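Local coordinates for CRISPR-associated protein CasA/Cse1 (Thermus thermophilus, PDB 4F3E) that is the largest subunit of the RNA-guided Cascade complex of type I-E CRISPR immunity and takes part in binding its DNA target, at residues Ala50-Leu55 with Ala153-Leu158; Val159-Ala164 with Pro244-Arg249; Phe437-Ala442 with Leu450-Glu455. All coordinates share one frame; numbering follows the deposited sequence.

Interaction 1. Residues Ala50-Leu55 with Ala153-Leu158; sequences AVLHRL and AARALL
Leu158 pushes its side chain between Val51 and Leu55, and nearly all the apolar contact between these two helices gathers around it. Its CG meets Val51 CB at 3.8 Å, while its CD2 methyl reaches the next turn and lies 3.9 Å from Leu55 CD2. Leu55 crosses Leu158 at about a right angle, and Leu52 adds a looser touch through its own CD2, 4.1 Å from Leu158 CD2. In Leu158, CG stands anti to the backbone N (chi1 -152°), which carries the branch across to the facing helix. The short segments run almost perpendicular, with 86° between their directions and 10.0 Å between their axes, so the meeting is confined to about one turn of each.

Side chain also meets backbone. Val51 CG1 rests against the carbonyl oxygen of Leu158 at 3.4 Å, a van der Waals contact beside the place where the two chains come nearest.

Arg155 has a different part. Only its aliphatic portion joins the contact, its CG lying 4.4 Å from Leu52 CD2; its guanidinium goes elsewhere, to a salt bridge with Glu25 and a hydrogen bond to the backbone oxygen of Trp14. Leu52 and Leu55 also touch Trp14, joining this loop to the crossing of helices 46-64 and 150-163.

Every touching residue is buried and no polar bond joins the two segments, so within them the contact rests on the fit of branched aliphatic groups, with the charge of Arg155 probably balanced by Glu25.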
loop_
_atom_site.group_PDB
_atom_site.type_symbol
_atom_site.label_atom_id
_atom_site.label_comp_id
_atom_site.label_asym_id
_atom_site.label_seq_id
_atom_site.Cartn_x
_atom_site.Cartn_y
_atom_site.Cartn_z
ATOM N N ALA A 50 -5.897 3.201 3.482
ATOM C CA ALA A 50 -5.930 3.008 2.041
ATOM C C ALA A 50 -7.362 2.948 1.512
ATOM O O ALA A 50 -7.708 3.623 0.550
ATOM C CB ALA A 50 -5.179 1.741 1.664
ATOM N N VAL A 51 -8.194 2.141 2.149
ATOM C CA VAL A 51 -9.539 1.928 1.639
ATOM C C VAL A 51 -10.385 3.163 1.835
ATOM O O VAL A 51 -11.211 3.483 0.985
ATOM C CB VAL A 51 -10.265 0.681 2.262
ATOM C CG1 VAL A 51 -10.217 -0.413 1.321
ATOM C CG2 VAL A 51 -9.571 0.185 3.435
ATOM N N LEU A 52 -10.190 3.858 2.955
ATOM C CA LEU A 52 -10.987 5.051 3.199
ATOM C C LEU A 52 -10.689 6.076 2.105
ATOM O O LEU A 52 -11.594 6.757 1.635
ATOM C CB LEU A 52 -10.767 5.607 4.598
ATOM C CG LEU A 52 -11.257 4.685 5.726
ATOM C CD1 LEU A 52 -10.727 5.113 7.087
ATOM C CD2 LEU A 52 -12.731 4.609 5.755
ATOM N N HIS A 53 -9.431 6.157 1.676
ATOM C CA HIS A 53 -9.085 7.013 0.538
ATOM C C HIS A 53 -9.685 6.534 -0.787
ATOM O O HIS A 53 -10.108 7.345 -1.611
ATOM C CB HIS A 53 -7.567 7.179 0.374
ATOM C CG HIS A 53 -6.962 8.135 1.339
ATOM N ND1 HIS A 53 -6.394 7.728 2.529
ATOM C CD2 HIS A 53 -6.856 9.481 1.312
ATOM C CE1 HIS A 53 -5.958 8.784 3.187
ATOM N NE2 HIS A 53 -6.229 9.860 2.473
ATOM N N ARG A 54 -9.710 5.218 -0.982
ATOM C CA ARG A 54 -10.188 4.646 -2.240
ATOM C C ARG A 54 -11.698 4.805 -2.395
ATOM O O ARG A 54 -12.191 5.129 -3.482
ATOM C CB ARG A 54 -9.731 3.186 -2.394
ATOM C CG ARG A 54 -8.212 3.068 -2.603
ATOM C CD ARG A 54 -7.666 1.672 -2.276
ATOM N NE ARG A 54 -8.227 0.663 -3.165
ATOM C CZ ARG A 54 -7.779 0.451 -4.391
ATOM N NH1 ARG A 54 -6.769 1.191 -4.854
ATOM N NH2 ARG A 54 -8.348 -0.475 -5.153
ATOM N N LEU A 55 -12.426 4.611 -1.301
ATOM C CA LEU A 55 -13.863 4.888 -1.291
ATOM C C LEU A 55 -14.154 6.362 -1.610
ATOM O O LEU A 55 -14.974 6.652 -2.486
ATOM C CB LEU A 55 -14.486 4.481 0.037
ATOM C CG LEU A 55 -15.981 4.744 0.139
ATOM C CD1 LEU A 55 -16.764 3.946 -0.940
ATOM C CD2 LEU A 55 -16.462 4.409 1.553
ATOM N N ALA A 153 -17.304 -1.990 12.272
ATOM C CA ALA A 153 -17.768 -3.006 11.346
ATOM C C ALA A 153 -17.634 -2.459 9.926
ATOM O O ALA A 153 -17.171 -3.137 9.027
ATOM C CB ALA A 153 -19.209 -3.367 11.648
ATOM N N ALA A 154 -18.014 -1.203 9.747
ATOM C CA ALA A 154 -17.965 -0.582 8.436
ATOM C C ALA A 154 -16.534 -0.560 7.919
ATOM O O ALA A 154 -16.284 -0.881 6.764
ATOM C CB ALA A 154 -18.515 0.820 8.509
ATOM N N ARG A 155 -15.591 -0.191 8.779
ATOM C CA ARG A 155 -14.210 -0.118 8.342
ATOM C C ARG A 155 -13.625 -1.499 8.054
ATOM O O ARG A 155 -12.895 -1.677 7.089
ATOM C CB ARG A 155 -13.343 0.632 9.360
ATOM C CG ARG A 155 -13.496 2.137 9.358
ATOM C CD ARG A 155 -12.569 2.790 10.411
ATOM N NE ARG A 155 -13.364 3.628 11.275
ATOM C CZ ARG A 155 -13.535 3.425 12.571
ATOM N NH1 ARG A 155 -12.927 2.424 13.169
ATOM N NH2 ARG A 155 -14.304 4.247 13.260
ATOM N N ALA A 156 -13.938 -2.466 8.910
ATOM C CA ALA A 156 -13.435 -3.817 8.742
ATOM C C ALA A 156 -13.957 -4.425 7.425
ATOM O O ALA A 156 -13.213 -5.053 6.680
ATOM C CB ALA A 156 -13.836 -4.676 9.942
ATOM N N LEU A 157 -15.236 -4.222 7.136
ATOM C CA LEU A 157 -15.813 -4.630 5.854
ATOM C C LEU A 157 -15.046 -4.059 4.654
ATOM O O LEU A 157 -14.680 -4.780 3.726
ATOM C CB LEU A 157 -17.267 -4.170 5.790
ATOM C CG LEU A 157 -18.026 -4.317 4.478
ATOM C CD1 LEU A 157 -18.016 -5.787 4.040
ATOM C CD2 LEU A 157 -19.448 -3.790 4.647
ATOM N N LEU A 158 -14.808 -2.753 4.673
ATOM C CA LEU A 158 -14.159 -2.082 3.548
ATOM C C LEU A 158 -12.753 -2.663 3.314
ATOM O O LEU A 158 -12.328 -2.884 2.185
ATOM C CB LEU A 158 -14.087 -0.588 3.830
ATOM C CG LEU A 158 -14.081 0.343 2.631
ATOM C CD1 LEU A 158 -15.334 0.135 1.825
ATOM C CD2 LEU A 158 -13.966 1.788 3.097
#

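Interaction 2. Residues Val159-Ala164 with Pro244-Arg249; sequences VHQAFA and PARGVR
Gln161 OE1 accepts the backbone N-H of Arg246 in a bond of 2.9 Å, with 150° at the hydrogen. The donor stands well above the plane of the amide carbonyl, 47° out of it. From the same amide group, NE2 gives a weak bond of 3.2 Å to Arg246 O and another weak one to Leu108 O. One glutamine thus reaches both the N-H and the C=O of a single residue, somewhat as a neighbouring strand would, which probably helps to fix the rotation of the amide. A bend at chi2 turns the amide back toward the 244-249 segment. Beside it, Ala245 CB packs on Gln161 O at 3.3 Å, where the backbones come nearest.

The His160 side chain crosses that of Arg246 at about a right angle. The imidazole NE2 lies 3.3 Å from Arg246 CG, and the ring and guanidinium planes are nearly perpendicular at 87°. The polar partner of that NE2 is Tyr262 OH on strand 257-269. The Arg246 chain, also bent at chi2, returns over its own backbone, and NH1 bonds to Ala245 O at 2.9 Å. Its NH2 continues to Lys178 O. Ala164 CB covers one face of both the imidazole and the guanidinium, 3.9 Å from Arg246 NH2. Backbone carbonyls therefore hold the buried cation, with an alanine methyl packed against it.

Ala164 is the first residue to leave helical geometry, so the contact joins the C-terminal end of helix 150-163 to residues of strand 246-252 and the loop before it, nearly antiparallel. This is a helix end packed on the mixed sheet that pairs strand 246-252 antiparallel with 257-269, linked to it by one sound and one weak hydrogen bond from a side-chain amide.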
loop_
_atom_site.group_PDB
_atom_site.type_symbol
_atom_site.label_atom_id
_atom_site.label_comp_id
_atom_site.label_asym_id
_atom_site.label_seq_id
_atom_site.Cartn_x
_atom_site.Cartn_y
_atom_site.Cartn_z
ATOM N N VAL A 159 -12.051 -2.940 4.406
ATOM C CA VAL A 159 -10.714 -3.505 4.349
ATOM C C VAL A 159 -10.706 -4.921 3.784
ATOM O O VAL A 159 -9.908 -5.257 2.900
ATOM C CB VAL A 159 -10.039 -3.463 5.747
ATOM C CG1 VAL A 159 -8.855 -4.433 5.824
ATOM C CG2 VAL A 159 -9.605 -2.025 6.083
ATOM N N HIS A 160 -11.601 -5.755 4.286
ATOM C CA HIS A 160 -11.629 -7.150 3.873
ATOM C C HIS A 160 -11.956 -7.224 2.391
ATOM O O HIS A 160 -11.380 -8.007 1.665
ATOM C CB HIS A 160 -12.664 -7.908 4.700
ATOM C CG HIS A 160 -12.748 -9.366 4.387
ATOM N ND1 HIS A 160 -11.750 -10.252 4.723
ATOM C CD2 HIS A 160 -13.721 -10.096 3.797
ATOM C CE1 HIS A 160 -12.093 -11.463 4.338
ATOM N NE2 HIS A 160 -13.287 -11.401 3.770
ATOM N N GLN A 161 -12.851 -6.346 1.954
ATOM C CA GLN A 161 -13.337 -6.319 0.576
ATOM C C GLN A 161 -12.213 -5.921 -0.374
ATOM O O GLN A 161 -12.239 -6.226 -1.564
ATOM C CB GLN A 161 -14.526 -5.345 0.468
ATOM C CG GLN A 161 -15.703 -5.781 -0.353
ATOM C CD GLN A 161 -16.282 -7.095 0.085
ATOM O OE1 GLN A 161 -15.563 -8.078 0.181
ATOM N NE2 GLN A 161 -17.598 -7.131 0.326
ATOM N N ALA A 162 -11.213 -5.233 0.145
ATOM C CA ALA A 162 -10.105 -4.796 -0.704
ATOM C C ALA A 162 -8.866 -5.656 -0.565
ATOM O O ALA A 162 -8.181 -5.877 -1.549
ATOM C CB ALA A 162 -9.765 -3.327 -0.470
ATOM N N PHE A 163 -8.589 -6.146 0.645
ATOM C CA PHE A 163 -7.315 -6.815 0.928
ATOM C C PHE A 163 -7.341 -8.341 1.156
ATOM O O PHE A 163 -6.276 -8.962 1.141
ATOM C CB PHE A 163 -6.588 -6.126 2.092
ATOM C CG PHE A 163 -6.066 -4.744 1.764
ATOM C CD1 PHE A 163 -4.880 -4.582 1.050
ATOM C CD2 PHE A 163 -6.736 -3.601 2.207
ATOM C CE1 PHE A 163 -4.370 -3.294 0.762
ATOM C CE2 PHE A 163 -6.243 -2.319 1.920
ATOM C CZ PHE A 163 -5.055 -2.172 1.192
ATOM N N ALA A 164 -8.523 -8.935 1.366
ATOM C CA ALA A 164 -8.667 -10.401 1.572
ATOM C C ALA A 164 -7.860 -11.233 0.595
ATOM O O ALA A 164 -8.023 -11.106 -0.617
ATOM C CB ALA A 164 -10.146 -10.847 1.498
ATOM N N PRO A 244 -16.633 -6.157 -4.893
ATOM C CA PRO A 244 -17.292 -7.074 -3.956
ATOM C C PRO A 244 -16.559 -8.409 -3.885
ATOM O O PRO A 244 -17.041 -9.405 -4.444
ATOM C CB PRO A 244 -18.680 -7.265 -4.571
ATOM C CG PRO A 244 -18.649 -6.553 -5.927
ATOM C CD PRO A 244 -17.239 -6.218 -6.229
ATOM N N ALA A 245 -15.410 -8.423 -3.202
ATOM C CA ALA A 245 -14.521 -9.589 -3.212
ATOM C C ALA A 245 -15.094 -10.798 -2.474
ATOM O O ALA A 245 -14.886 -11.946 -2.876
ATOM C CB ALA A 245 -13.147 -9.230 -2.688
ATOM N N ARG A 246 -15.829 -10.529 -1.404
ATOM C CA ARG A 246 -16.478 -11.570 -0.619
ATOM C C ARG A 246 -17.956 -11.244 -0.429
ATOM O O ARG A 246 -18.361 -10.089 -0.507
ATOM C CB ARG A 246 -15.814 -11.688 0.764
ATOM C CG ARG A 246 -14.360 -12.118 0.735
ATOM C CD ARG A 246 -14.195 -13.607 0.408
ATOM N NE ARG A 246 -12.776 -13.935 0.375
ATOM C CZ ARG A 246 -11.999 -13.736 -0.682
ATOM N NH1 ARG A 246 -12.518 -13.246 -1.803
ATOM N NH2 ARG A 246 -10.710 -14.034 -0.622
ATOM N N GLY A 247 -18.760 -12.269 -0.170
ATOM C CA GLY A 247 -20.136 -12.046 0.206
ATOM C C GLY A 247 -20.223 -11.800 1.693
ATOM O O GLY A 247 -19.796 -12.624 2.501
ATOM N N VAL A 248 -20.772 -10.658 2.069
ATOM C CA VAL A 248 -20.890 -10.360 3.481
ATOM C C VAL A 248 -22.266 -9.815 3.841
ATOM O O VAL A 248 -22.849 -9.042 3.082
ATOM C CB VAL A 248 -19.831 -9.314 3.927
ATOM C CG1 VAL A 248 -19.988 -9.050 5.401
ATOM C CG2 VAL A 248 -18.411 -9.775 3.598
ATOM N N ARG A 249 -22.787 -10.230 4.994
ATOM C CA ARG A 249 -23.958 -9.581 5.584
ATOM C C ARG A 249 -23.816 -9.412 7.084
ATOM O O ARG A 249 -24.003 -10.361 7.859
ATOM C CB ARG A 249 -25.255 -10.337 5.281
ATOM C CG ARG A 249 -26.489 -9.628 5.830
ATOM C CD ARG A 249 -27.717 -10.475 5.636
ATOM N NE ARG A 249 -28.644 -10.299 6.742
ATOM C CZ ARG A 249 -29.511 -11.221 7.141
ATOM N NH1 ARG A 249 -29.567 -12.388 6.518
ATOM N NH2 ARG A 249 -30.315 -10.973 8.165
#

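Interaction 3. Residues Phe437-Ala442 with Leu450-Glu455; sequences FPRFFA and LDLWRE
The two helical segments run close to antiparallel, at 165°, with their axes 9.7 Å apart and their backbones nearest at Phe440 and Trp453. Only a short link separates helix 425-441 from helix 449-472, so this is a helical hairpin near its turn, within the C-terminal helices and consistent with the four-helix bundle of CasA. The first helix is kinked at Pro438 and Arg439, whose N atoms make no bond to the preceding turn.

Trp453 fills the groove between the helices. Its CG is anti to the backbone N (chi1 -175°), which sends the indole across toward the first helix. Phe440 CB lies 3.7 Å from Trp453 CE3, and the phenyl ring meets the five-membered ring obliquely, with the planes at 36° and the centroids 4.8 Å apart. The far end of the indole reaches back a turn: CZ3 is 3.8 Å from Phe437 CA, and CH2 comes to the edge of the Phe437 ring, 4.0 Å from its CD1. Phe437 is also stacked with Trp300, and the indole NE1 donates to Ala377 O on helix 368-400.

At the outer margin, Arg439 extends its chain across Leu452. The guanidinium turns its edge to the isobutyl group, with NH1 3.2 Å from Leu452 CD1.

Aromatic surfaces thus make the inner part of the contact, and the one polar indole atom is satisfied by a third helix. The charge of Arg439 lies on the exposed margin, meeting the facing helix by van der Waals contact; Glu455 is too far for a salt bridge but may add a weak attraction, and a crystal neighbour may influence the arginine's position.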
loop_
_atom_site.group_PDB
_atom_site.type_symbol
_atom_site.label_atom_id
_atom_site.label_comp_id
_atom_site.label_asym_id
_atom_site.label_seq_id
_atom_site.Cartn_x
_atom_site.Cartn_y
_atom_site.Cartn_z
ATOM N N PHE A 437 18.132 7.105 3.118
ATOM C CA PHE A 437 17.492 7.205 1.812
ATOM C C PHE A 437 16.606 8.432 1.629
ATOM O O PHE A 437 16.696 9.108 0.605
ATOM C CB PHE A 437 16.698 5.950 1.442
ATOM C CG PHE A 437 16.112 6.035 0.074
ATOM C CD1 PHE A 437 16.923 5.900 -1.046
ATOM C CD2 PHE A 437 14.769 6.330 -0.100
ATOM C CE1 PHE A 437 16.384 6.016 -2.313
ATOM C CE2 PHE A 437 14.229 6.452 -1.354
ATOM C CZ PHE A 437 15.031 6.296 -2.468
ATOM N N PRO A 438 15.737 8.713 2.605
ATOM C CA PRO A 438 14.805 9.827 2.415
ATOM C C PRO A 438 15.503 11.168 2.244
ATOM O O PRO A 438 15.079 11.953 1.389
ATOM C CB PRO A 438 13.969 9.805 3.697
ATOM C CG PRO A 438 14.035 8.371 4.134
ATOM C CD PRO A 438 15.441 7.959 3.831
ATOM N N ARG A 439 16.548 11.434 3.025
ATOM C CA ARG A 439 17.238 12.716 2.906
ATOM C C ARG A 439 17.991 12.792 1.570
ATOM O O ARG A 439 18.144 13.863 1.000
ATOM C CB ARG A 439 18.146 13.003 4.114
ATOM C CG ARG A 439 19.452 12.251 4.148
ATOM C CD ARG A 439 20.182 12.505 5.462
ATOM N NE ARG A 439 21.348 11.636 5.611
ATOM C CZ ARG A 439 22.581 11.969 5.245
ATOM N NH1 ARG A 439 22.816 13.162 4.711
ATOM N NH2 ARG A 439 23.578 11.111 5.414
ATOM N N PHE A 440 18.432 11.643 1.065
ATOM C CA PHE A 440 19.008 11.573 -0.265
ATOM C C PHE A 440 17.926 11.748 -1.314
ATOM O O PHE A 440 18.056 12.560 -2.230
ATOM C CB PHE A 440 19.671 10.227 -0.526
ATOM C CG PHE A 440 19.749 9.891 -1.992
ATOM C CD1 PHE A 440 20.741 10.435 -2.790
ATOM C CD2 PHE A 440 18.794 9.082 -2.587
ATOM C CE1 PHE A 440 20.808 10.144 -4.151
ATOM C CE2 PHE A 440 18.841 8.796 -3.946
ATOM C CZ PHE A 440 19.857 9.326 -4.731
ATOM N N PHE A 441 16.878 10.938 -1.192
ATOM C CA PHE A 441 15.778 10.923 -2.147
ATOM C C PHE A 441 15.213 12.317 -2.348
ATOM O O PHE A 441 14.880 12.691 -3.468
ATOM C CB PHE A 441 14.656 9.994 -1.671
ATOM C CG PHE A 441 13.658 9.651 -2.743
ATOM C CD1 PHE A 441 14.080 9.353 -4.028
ATOM C CD2 PHE A 441 12.304 9.592 -2.459
ATOM C CE1 PHE A 441 13.165 9.017 -5.002
ATOM C CE2 PHE A 441 11.394 9.265 -3.426
ATOM C CZ PHE A 441 11.825 8.970 -4.701
ATOM N N ALA A 442 15.104 13.079 -1.262
ATOM C CA ALA A 442 14.510 14.402 -1.331
ATOM C C ALA A 442 15.331 15.314 -2.232
ATOM O O ALA A 442 14.812 16.283 -2.795
ATOM C CB ALA A 442 14.371 15.006 0.075
ATOM N N LEU A 450 24.540 12.490 -5.007
ATOM C CA LEU A 450 25.261 11.237 -5.181
ATOM C C LEU A 450 26.425 11.169 -4.205
ATOM O O LEU A 450 26.753 10.094 -3.694
ATOM C CB LEU A 450 25.753 11.078 -6.616
ATOM C CG LEU A 450 24.820 10.270 -7.510
ATOM C CD1 LEU A 450 25.293 10.331 -8.954
ATOM C CD2 LEU A 450 24.732 8.830 -7.013
ATOM N N ASP A 451 27.034 12.322 -3.932
ATOM C CA ASP A 451 28.157 12.378 -3.011
ATOM C C ASP A 451 27.687 12.203 -1.568
ATOM O O ASP A 451 28.332 11.504 -0.785
ATOM C CB ASP A 451 28.942 13.668 -3.204
ATOM C CG ASP A 451 29.535 13.775 -4.599
ATOM O OD1 ASP A 451 30.722 13.428 -4.770
ATOM O OD2 ASP A 451 28.812 14.194 -5.528
ATOM N N LEU A 452 26.552 12.811 -1.228
ATOM C CA LEU A 452 25.927 12.592 0.076
ATOM C C LEU A 452 25.687 11.100 0.270
ATOM O O LEU A 452 25.967 10.542 1.331
ATOM C CB LEU A 452 24.596 13.348 0.169
ATOM C CG LEU A 452 23.894 13.483 1.525
ATOM C CD1 LEU A 452 24.557 14.573 2.377
ATOM C CD2 LEU A 452 22.407 13.776 1.340
ATOM N N TRP A 453 25.182 10.463 -0.782
ATOM C CA TRP A 453 24.801 9.054 -0.761
ATOM C C TRP A 453 26.005 8.154 -0.636
ATOM O O TRP A 453 25.990 7.182 0.118
ATOM C CB TRP A 453 24.062 8.720 -2.053
ATOM C CG TRP A 453 23.496 7.334 -2.137
ATOM C CD1 TRP A 453 23.794 6.379 -3.071
ATOM C CD2 TRP A 453 22.509 6.762 -1.275
ATOM N NE1 TRP A 453 23.054 5.251 -2.836
ATOM C CE2 TRP A 453 22.261 5.455 -1.737
ATOM C CE3 TRP A 453 21.811 7.229 -0.152
ATOM C CZ2 TRP A 453 21.339 4.610 -1.126
ATOM C CZ3 TRP A 453 20.913 6.394 0.465
ATOM C CH2 TRP A 453 20.673 5.092 -0.030
ATOM N N ARG A 454 27.036 8.470 -1.411
ATOM C CA ARG A 454 28.312 7.766 -1.330
ATOM C C ARG A 454 28.812 7.715 0.113
ATOM O O ARG A 454 29.177 6.651 0.617
ATOM C CB ARG A 454 29.341 8.450 -2.229
ATOM C CG ARG A 454 30.519 7.573 -2.631
ATOM C CD ARG A 454 31.388 8.261 -3.688
ATOM N NE ARG A 454 30.989 7.929 -5.057
ATOM C CZ ARG A 454 30.363 8.756 -5.896
ATOM N NH1 ARG A 454 30.050 9.993 -5.527
ATOM N NH2 ARG A 454 30.057 8.350 -7.121
ATOM N N GLU A 455 28.819 8.865 0.777
ATOM C CA GLU A 455 29.260 8.925 2.161
ATOM C C GLU A 455 28.366 8.069 3.042
ATOM O O GLU A 455 28.835 7.381 3.949
ATOM C CB GLU A 455 29.273 10.365 2.666
ATOM C CG GLU A 455 30.332 11.249 2.017
ATOM C CD GLU A 455 30.208 12.712 2.429
ATOM O OE1 GLU A 455 29.365 13.017 3.301
ATOM O OE2 GLU A 455 30.951 13.557 1.881
#

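In the fold
From the N terminus, helix 46-64 is the first element to be used. Interaction 1 closes a loop of 97 residues when helix 150-163 crosses it. The same helix then supplies residues 159-164 to interaction 2, which closes a second long loop at strand 246-252. The loops follow in series, and the contacts touch, with Val51 packing on Val159 and Ala162, and Leu157 on Val248. Helix 150-163 is therefore sandwiched between helix 46-64 and the sheet. Interaction 3 spans only seven residues, within the C-terminal helical bundle. It lies on the opposite side of the chain's centre, its own centre about 36 Å from that of interaction 1 and about 41 Å from that of interaction 2.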